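Local coordinates for macrodomain protein (Streptomyces coelicolor, PDB 5E3B) that probably removes ADP-ribose from ADP-ribosylated thymidine in DNA by hydrolysis, as a macrodomain hydrolase, at residues A43-G55 and P65-D77. Residues are numbered along the deposited sequence; the frame is centred on the assembly and turned at random.
Sequences AHVCNDLGGWGKG and PQPEAAYRAWHRD. With EDO (1,2-ethanediol), chain D.
In this macrodomain the glycine-rich loop leaving strand 40-47 is packed on helix 66-76, and Tyr-71 and Trp-52 have the largest shares of the junction. With chi1 at 170°, CG of Tyr-71 lies anti to the backbone nitrogen and the phenol runs into the loop. There Tyr-71 OH donates to Asn-47 O at 2.7 Å, reaching that oxygen from above the carbonyl plane, while Gly-50 N gives OH a weak, bent bond (N-H...O angle 122°). The Asn-47 amide stands at about a right angle to the phenol ring and braces the turn from within: OD1 takes Leu-49 N at 2.9 Å, an Asx turn, and Gly-51 N as well, both on in-plane lone pairs, and ND2 returns a bond to Gly-51 O. Next along the helix, His-75 lays its ring face against Gly-50, whose CA sits 3.6 Å above the centroid, a CH-pi contact with no room for a side chain.

The Trp-52 indole forms the second cluster of contacts. Glu-68 CG lies 3.5 Å from the centroid of the Trp-52 five-membered ring, over its face (CH-pi), whereas Tyr-71 CD2 meets Trp-52 CE3 obliquely at 3.5 Å. Arg-72 grips Glu-68 OE2 side-on through NE and NH2, with its guanidinium face over Trp-52 CB, and a water joins NH1 to Gly-50 O. Ser-61 of helix 56-63 bonds both Trp-52 NE1 and Glu-68 OE1, fixing indole and carboxylate together. Such a strand-to-loop exit, leading from a central parallel strand into a helix, belongs to the alpha/beta/alpha macrodomain fold, whose ADP-ribose pockets are generally built from loops of this kind.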
ATOM      1  N   ALA A  43       2.371  -1.791  -1.871  1.00 10.03           N
ATOM      2  CA  ALA A  43       1.536  -1.246  -0.824  1.00 10.02           C
ATOM      3  C   ALA A  43       0.888   0.005  -1.314  1.00 10.54           C
ATOM      4  O   ALA A  43       1.555   0.857  -1.962  1.00 11.55           O
ATOM      5  CB  ALA A  43       2.389  -0.881   0.397  1.00 11.57           C
ATOM      6  N   HIS A  44      -0.414   0.135  -1.043  1.00 10.58           N
ATOM      7  CA  HIS A  44      -1.157   1.279  -1.520  1.00 10.04           C
ATOM      8  C   HIS A  44      -2.284   1.617  -0.566  1.00 10.53           C
ATOM      9  O   HIS A  44      -2.753   0.806   0.223  1.00 10.86           O
ATOM     10  CB  HIS A  44      -1.612   1.021  -2.965  1.00 10.12           C
ATOM     11  CG  HIS A  44      -2.682  -0.043  -3.048  1.00 10.68           C
ATOM     12  ND1 HIS A  44      -3.966   0.203  -3.482  1.00 11.01           N
ATOM     13  CD2 HIS A  44      -2.661  -1.349  -2.683  1.00 10.56           C
ATOM     14  CE1 HIS A  44      -4.700  -0.879  -3.375  1.00 11.40           C
ATOM     15  NE2 HIS A  44      -3.951  -1.834  -2.877  1.00 10.97           N
ATOM     16  N   VAL A  45      -2.744   2.863  -0.684  1.00 11.38           N
ATOM     17  CA  VAL A  45      -3.750   3.409   0.188  1.00 11.59           C
ATOM     18  C   VAL A  45      -5.198   3.180  -0.285  1.00 12.00           C
ATOM     19  O   VAL A  45      -5.582   3.719  -1.332  1.00 14.50           O
ATOM     20  CB  VAL A  45      -3.565   4.908   0.477  1.00 13.38           C
ATOM     21  CG1 VAL A  45      -4.598   5.343   1.451  1.00 15.63           C
ATOM     22  CG2 VAL A  45      -2.177   5.098   1.088  1.00 13.86           C
ATOM     23  N   CYS A  46      -5.982   2.499   0.512  1.00 12.68           N
ATOM     24  CA  CYS A  46      -7.417   2.335   0.257  1.00 12.71           C
ATOM     25  C   CYS A  46      -8.224   3.152   1.228  1.00 14.58           C
ATOM     26  O   CYS A  46      -7.760   3.536   2.324  1.00 12.92           O
ATOM     27  CB  CYS A  46      -7.754   0.851   0.394  1.00 12.30           C
ATOM     28  SG  CYS A  46      -6.890  -0.263  -0.745  1.00 14.51           S
ATOM     29  N   ASN A  47      -9.474   3.382   0.863  1.00 14.64           N
ATOM     30  CA  ASN A  47     -10.431   4.046   1.791  1.00 13.98           C
ATOM     31  C   ASN A  47     -11.171   3.082   2.678  1.00 13.37           C
ATOM     32  O   ASN A  47     -11.173   1.842   2.504  1.00 13.18           O
ATOM     33  CB  ASN A  47     -11.383   4.944   0.998  1.00 15.34           C
ATOM     34  CG  ASN A  47     -12.272   4.156   0.083  1.00 15.20           C
ATOM     35  OD1 ASN A  47     -13.222   3.492   0.530  1.00 15.07           O
ATOM     36  ND2 ASN A  47     -11.950   4.189  -1.185  1.00 15.94           N
ATOM     37  N   ASP A  48     -11.766   3.648   3.721  1.00 15.40           N
ATOM     38  CA  ASP A  48     -12.497   2.843   4.684  1.00 17.20           C
ATOM     39  C   ASP A  48     -13.969   2.690   4.394  1.00 16.52           C
ATOM     40  O   ASP A  48     -14.744   2.232   5.253  1.00 16.49           O
ATOM     41  CB  ASP A  48     -12.317   3.434   6.104  1.00 18.33           C
ATOM     42  CG  ASP A  48     -12.838   4.864   6.235  1.00 20.34           C
ATOM     43  OD1 ASP A  48     -13.274   5.494   5.252  1.00 18.62           O
ATOM     44  OD2 ASP A  48     -12.730   5.388   7.395  1.00 23.85           O
ATOM     45  N   LEU A  49     -14.357   3.010   3.185  1.00 17.42           N
ATOM     46  CA  LEU A  49     -15.775   2.939   2.795  1.00 17.37           C
ATOM     47  C   LEU A  49     -16.110   1.859   1.773  1.00 16.64           C
ATOM     48  O   LEU A  49     -17.276   1.710   1.379  1.00 17.14           O
ATOM     49  CB  LEU A  49     -16.238   4.310   2.243  1.00 18.37           C
ATOM     50  CG  LEU A  49     -16.417   5.449   3.242  1.00 22.30           C
ATOM     51  CD1 LEU A  49     -16.806   6.659   2.431  1.00 23.70           C
ATOM     52  CD2 LEU A  49     -17.498   5.088   4.262  1.00 24.94           C
ATOM     53  N   GLY A  50     -15.134   1.047   1.355  1.00 14.41           N
ATOM     54  CA  GLY A  50     -15.380   0.017   0.441  1.00 14.28           C
ATOM     55  C   GLY A  50     -15.381   0.401  -1.036  1.00 14.87           C
ATOM     56  O   GLY A  50     -15.827  -0.343  -1.886  1.00 15.72           O
ATOM     57  N   GLY A  51     -14.858   1.581  -1.331  1.00 13.89           N
ATOM     58  CA  GLY A  51     -14.770   2.052  -2.683  1.00 14.27           C
ATOM     59  C   GLY A  51     -13.488   1.612  -3.363  1.00 14.65           C
ATOM     60  O   GLY A  51     -12.393   1.808  -2.837  1.00 15.07           O
ATOM     61  N   TRP A  52     -13.607   1.003  -4.524  1.00 13.00           N
ATOM     62  CA  TRP A  52     -12.490   0.566  -5.330  1.00 12.71           C
ATOM     63  C   TRP A  52     -12.823   0.799  -6.790  1.00 13.12           C
ATOM     64  O   TRP A  52     -13.354  -0.054  -7.514  1.00 14.73           O
ATOM     65  CB  TRP A  52     -12.167  -0.900  -5.010  1.00 11.07           C
ATOM     66  CG  TRP A  52     -11.022  -1.622  -5.695  1.00 10.99           C
ATOM     67  CD1 TRP A  52     -10.821  -1.806  -7.047  1.00 12.02           C
ATOM     68  CD2 TRP A  52      -9.840  -2.121  -5.056  1.00 10.02           C
ATOM     69  NE1 TRP A  52      -9.616  -2.430  -7.261  1.00 11.32           N
ATOM     70  CE2 TRP A  52      -8.983  -2.650  -6.066  1.00  9.93           C
ATOM     71  CE3 TRP A  52      -9.428  -2.191  -3.728  1.00  9.89           C
ATOM     72  CZ2 TRP A  52      -7.768  -3.309  -5.801  1.00  9.62           C
ATOM     73  CZ3 TRP A  52      -8.182  -2.780  -3.481  1.00 10.01           C
ATOM     74  CH2 TRP A  52      -7.391  -3.370  -4.470  1.00  9.45           C
ATOM     75  N   GLY A  53     -12.512   2.018  -7.216  1.00 13.72           N
ATOM     76  CA  GLY A  53     -13.088   2.469  -8.500  1.00 14.53           C
ATOM     77  C   GLY A  53     -12.350   3.557  -9.240  1.00 15.68           C
ATOM     78  O   GLY A  53     -12.757   3.814 -10.353  1.00 17.99           O
ATOM     79  N   LYS A  54     -11.279   4.128  -8.697  1.00 15.80           N
ATOM     80  CA  LYS A  54     -10.546   5.170  -9.372  1.00 16.56           C
ATOM     81  C   LYS A  54      -9.094   5.139  -8.865  1.00 17.20           C
ATOM     82  O   LYS A  54      -8.871   5.048  -7.654  1.00 15.56           O
ATOM     83  CB  LYS A  54     -11.208   6.523  -9.065  1.00 20.00           C
ATOM     84  CG  LYS A  54     -10.631   7.686  -9.918  1.00 21.47           C
ATOM     85  CD  LYS A  54     -11.468   8.966  -9.840  1.00 27.00           C
ATOM     86  N   GLY A  55      -8.201   5.344  -9.785  1.00 16.82           N
ATOM     87  CA  GLY A  55      -6.814   5.509  -9.456  1.00 14.62           C
ATOM     88  C   GLY A  55      -6.061   4.242  -9.373  1.00 13.75           C
ATOM     89  O   GLY A  55      -6.252   3.334 -10.203  1.00 14.31           O
ATOM     90  N   PRO A  65      -6.967 -10.097 -10.187  1.00 15.52           N
ATOM     91  CA  PRO A  65      -8.296  -9.938  -9.637  1.00 15.50           C
ATOM     92  C   PRO A  65      -8.366 -10.061  -8.055  1.00 11.33           C
ATOM     93  O   PRO A  65      -9.300  -9.547  -7.423  1.00 15.11           O
ATOM     94  CB  PRO A  65      -9.021 -11.155 -10.317  1.00 17.62           C
ATOM     95  CG  PRO A  65      -7.959 -12.159 -10.429  1.00 16.75           C
ATOM     96  CD  PRO A  65      -6.764 -11.430 -10.836  1.00 17.54           C
ATOM     97  N   GLN A  66      -7.379 -10.722  -7.499  1.00 13.15           N
ATOM     98  CA  GLN A  66      -7.410 -11.093  -6.067  1.00 13.08           C
ATOM     99  C   GLN A  66      -7.482  -9.892  -5.106  1.00 12.67           C
ATOM    100  O   GLN A  66      -8.230  -9.924  -4.127  1.00 12.30           O
ATOM    101  CB  GLN A  66      -6.363 -12.054  -5.612  1.00 15.24           C
ATOM    102  CG  GLN A  66      -6.457 -13.425  -6.256  1.00 18.33           C
ATOM    103  CD  GLN A  66      -5.692 -13.470  -7.591  1.00 23.51           C
ATOM    104  OE1 GLN A  66      -5.207 -12.478  -8.091  1.00 18.51           O
ATOM    105  NE2 GLN A  66      -5.682 -14.672  -8.220  1.00 31.50           N
ATOM    106  N   PRO A  67      -6.639  -8.849  -5.293  1.00 10.86           N
ATOM    107  CA  PRO A  67      -6.688  -7.773  -4.326  1.00  9.97           C
ATOM    108  C   PRO A  67      -8.021  -7.071  -4.178  1.00 11.08           C
ATOM    109  O   PRO A  67      -8.484  -6.824  -3.066  1.00  9.33           O
ATOM    110  CB  PRO A  67      -5.549  -6.840  -4.775  1.00  9.47           C
ATOM    111  CG  PRO A  67      -4.638  -7.728  -5.497  1.00 10.85           C
ATOM    112  CD  PRO A  67      -5.546  -8.674  -6.244  1.00 10.28           C
ATOM    113  N   GLU A  68      -8.661  -6.762  -5.312  1.00 11.33           N
ATOM    114  CA  GLU A  68      -9.954  -6.179  -5.271  1.00 10.62           C
ATOM    115  C   GLU A  68     -11.048  -7.109  -4.601  1.00 10.91           C
ATOM    116  O   GLU A  68     -11.793  -6.654  -3.763  1.00 11.45           O
ATOM    117  CB  GLU A  68     -10.412  -5.739  -6.684  1.00 10.53           C
ATOM    118  CG  GLU A  68     -11.812  -5.168  -6.731  1.00 11.43           C
ATOM    119  CD  GLU A  68     -12.332  -4.733  -8.094  1.00 13.05           C
ATOM    120  OE1 GLU A  68     -11.600  -4.804  -9.111  1.00 13.68           O
ATOM    121  OE2 GLU A  68     -13.528  -4.343  -8.144  1.00 14.29           O
ATOM    122  N   ALA A  69     -11.056  -8.360  -5.003  1.00 13.08           N
ATOM    123  CA  ALA A  69     -11.978  -9.316  -4.389  1.00 13.25           C
ATOM    124  C   ALA A  69     -11.778  -9.398  -2.916  1.00 11.22           C
ATOM    125  O   ALA A  69     -12.798  -9.319  -2.149  1.00 12.32           O
ATOM    126  CB  ALA A  69     -11.781 -10.673  -5.020  1.00 14.44           C
ATOM    127  N   ALA A  70     -10.526  -9.476  -2.512  1.00 12.66           N
ATOM    128  CA  ALA A  70     -10.175  -9.546  -1.046  1.00 11.51           C
ATOM    129  C   ALA A  70     -10.684  -8.327  -0.318  1.00 12.15           C
ATOM    130  O   ALA A  70     -11.232  -8.394   0.827  1.00 13.96           O
ATOM    131  CB  ALA A  70      -8.696  -9.753  -0.876  1.00 13.32           C
ATOM    132  N   TYR A  71     -10.430  -7.129  -0.871  1.00 10.31           N
ATOM    133  CA  TYR A  71     -10.792  -5.894  -0.225  1.00 10.25           C
ATOM    134  C   TYR A  71     -12.275  -5.786  -0.061  1.00 10.28           C
ATOM    135  O   TYR A  71     -12.768  -5.341   0.969  1.00 13.38           O
ATOM    136  CB  TYR A  71     -10.267  -4.709  -1.064  1.00 10.87           C
ATOM    137  CG  TYR A  71     -10.786  -3.356  -0.636  1.00 10.53           C
ATOM    138  CD1 TYR A  71     -10.204  -2.622   0.435  1.00 11.03           C
ATOM    139  CD2 TYR A  71     -11.842  -2.741  -1.270  1.00 11.55           C
ATOM    140  CE1 TYR A  71     -10.688  -1.399   0.845  1.00 10.97           C
ATOM    141  CE2 TYR A  71     -12.294  -1.528  -0.921  1.00 11.25           C
ATOM    142  CZ  TYR A  71     -11.741  -0.805   0.153  1.00 11.90           C
ATOM    143  OH  TYR A  71     -12.215   0.427   0.468  1.00 14.34           O
ATOM    144  N   ARG A  72     -13.018  -6.070  -1.131  1.00 11.36           N
ATOM    145  CA  ARG A  72     -14.513  -5.922  -1.063  1.00 12.51           C
ATOM    146  C   ARG A  72     -15.049  -6.888  -0.024  1.00 11.94           C
ATOM    147  O   ARG A  72     -15.967  -6.491   0.714  1.00 14.89           O
ATOM    148  CB  ARG A  72     -15.103  -6.137  -2.449  1.00 11.75           C
ATOM    149  CG  ARG A  72     -14.740  -5.081  -3.464  1.00 12.77           C
ATOM    150  CD  ARG A  72     -15.677  -5.130  -4.624  1.00 13.74           C
ATOM    151  NE  ARG A  72     -15.273  -4.231  -5.717  1.00 12.88           N
ATOM    152  CZ  ARG A  72     -15.572  -2.934  -5.800  1.00 12.16           C
ATOM    153  NH1 ARG A  72     -16.106  -2.275  -4.837  1.00 11.88           N
ATOM    154  NH2 ARG A  72     -15.098  -2.299  -6.860  1.00 12.78           N
ATOM    155  N   ALA A  73     -14.509  -8.101   0.040  1.00 12.90           N
ATOM    156  CA  ALA A  73     -14.987  -9.102   1.023  1.00 14.72           C
ATOM    157  C   ALA A  73     -14.654  -8.656   2.425  1.00 15.63           C
ATOM    158  O   ALA A  73     -15.479  -8.709   3.353  1.00 16.59           O
ATOM    159  CB  ALA A  73     -14.387 -10.418   0.738  1.00 13.80           C
ATOM    160  N   TRP A  74     -13.434  -8.149   2.630  1.00 14.41           N
ATOM    161  CA  TRP A  74     -12.985  -7.596   3.903  1.00 14.75           C
ATOM    162  C   TRP A  74     -13.900  -6.504   4.394  1.00 15.41           C
ATOM    163  O   TRP A  74     -14.400  -6.549   5.502  1.00 15.42           O
ATOM    164  CB  TRP A  74     -11.518  -7.237   3.773  1.00 14.84           C
ATOM    165  CG  TRP A  74     -10.730  -6.826   4.993  1.00 15.47           C
ATOM    166  CD1 TRP A  74     -10.825  -7.345   6.254  1.00 17.76           C
ATOM    167  CD2 TRP A  74      -9.655  -5.893   5.000  1.00 15.29           C
ATOM    168  NE1 TRP A  74      -9.846  -6.756   7.078  1.00 19.10           N
ATOM    169  CE2 TRP A  74      -9.146  -5.839   6.351  1.00 16.39           C
ATOM    170  CE3 TRP A  74      -9.093  -5.049   4.027  1.00 14.38           C
ATOM    171  CZ2 TRP A  74      -8.078  -5.025   6.688  1.00 17.33           C
ATOM    172  CZ3 TRP A  74      -8.034  -4.188   4.375  1.00 15.79           C
ATOM    173  CH2 TRP A  74      -7.551  -4.215   5.728  1.00 16.14           C
ATOM    174  N   HIS A  75     -14.164  -5.523   3.566  1.00 12.82           N
ATOM    175  CA  HIS A  75     -15.093  -4.464   3.906  1.00 14.79           C
ATOM    176  C   HIS A  75     -16.554  -5.042   4.162  1.00 15.10           C
ATOM    177  O   HIS A  75     -17.167  -4.654   5.160  1.00 15.57           O
ATOM    178  CB  HIS A  75     -15.130  -3.476   2.778  1.00 14.57           C
ATOM    179  CG  HIS A  75     -16.170  -2.450   2.964  1.00 15.22           C
ATOM    180  ND1 HIS A  75     -17.408  -2.599   2.343  1.00 15.29           N
ATOM    181  CD2 HIS A  75     -16.257  -1.347   3.727  1.00 17.61           C
ATOM    182  CE1 HIS A  75     -18.176  -1.597   2.681  1.00 18.28           C
ATOM    183  NE2 HIS A  75     -17.538  -0.835   3.528  1.00 17.42           N
ATOM    184  N   ARG A  76     -17.013  -5.937   3.293  1.00 15.14           N
ATOM    185  CA  ARG A  76     -18.397  -6.421   3.420  1.00 16.43           C
ATOM    186  C   ARG A  76     -18.582  -7.099   4.779  1.00 18.30           C
ATOM    187  O   ARG A  76     -19.613  -6.918   5.451  1.00 20.62           O
ATOM    188  CB  ARG A  76     -18.686  -7.352   2.282  1.00 21.23           C
ATOM    189  CG  ARG A  76     -20.059  -7.985   2.285  1.00 25.50           C
ATOM    190  CD  ARG A  76     -20.136  -8.632   0.889  1.00 35.23           C
ATOM    191  NE  ARG A  76     -19.195  -9.768   0.634  1.00 39.41           N
ATOM    192  CZ  ARG A  76     -18.234  -9.922  -0.335  1.00 41.12           C
ATOM    193  NH1 ARG A  76     -17.602 -11.084  -0.309  1.00 43.72           N
ATOM    194  NH2 ARG A  76     -17.809  -9.005  -1.282  1.00 29.88           N
ATOM    195  N   ASP A  77     -17.562  -7.756   5.246  1.00 17.54           N
ATOM    196  CA  ASP A  77     -17.611  -8.572   6.465  1.00 18.79           C
ATOM    197  C   ASP A  77     -17.040  -7.874   7.683  1.00 19.62           C
ATOM    198  O   ASP A  77     -16.684  -8.510   8.680  1.00 18.60           O
ATOM    199  CB  ASP A  77     -16.858  -9.870   6.188  1.00 22.27           C
ATOM    200  CG  ASP A  77     -17.507 -10.745   5.059  1.00 31.35           C
ATOM    201  OD1 ASP A  77     -18.712 -10.562   4.714  1.00 39.19           O
ATOM    202  OD2 ASP A  77     -16.810 -11.621   4.485  1.00 38.56           O
TER
HETATM  203  C1  EDO D1002     -12.250   4.801  -4.853  1.00 17.97           C
HETATM  204  O1  EDO D1002     -11.389   3.983  -5.623  1.00 14.54           O
HETATM  205  C2  EDO D1002     -13.308   5.452  -5.728  1.00 19.27           C
HETATM  206  O2  EDO D1002     -14.213   4.512  -6.315  1.00 17.05           O
HETATM  207  O   HOH W   1     -17.006  -2.763  -2.064  1.00 17.49           O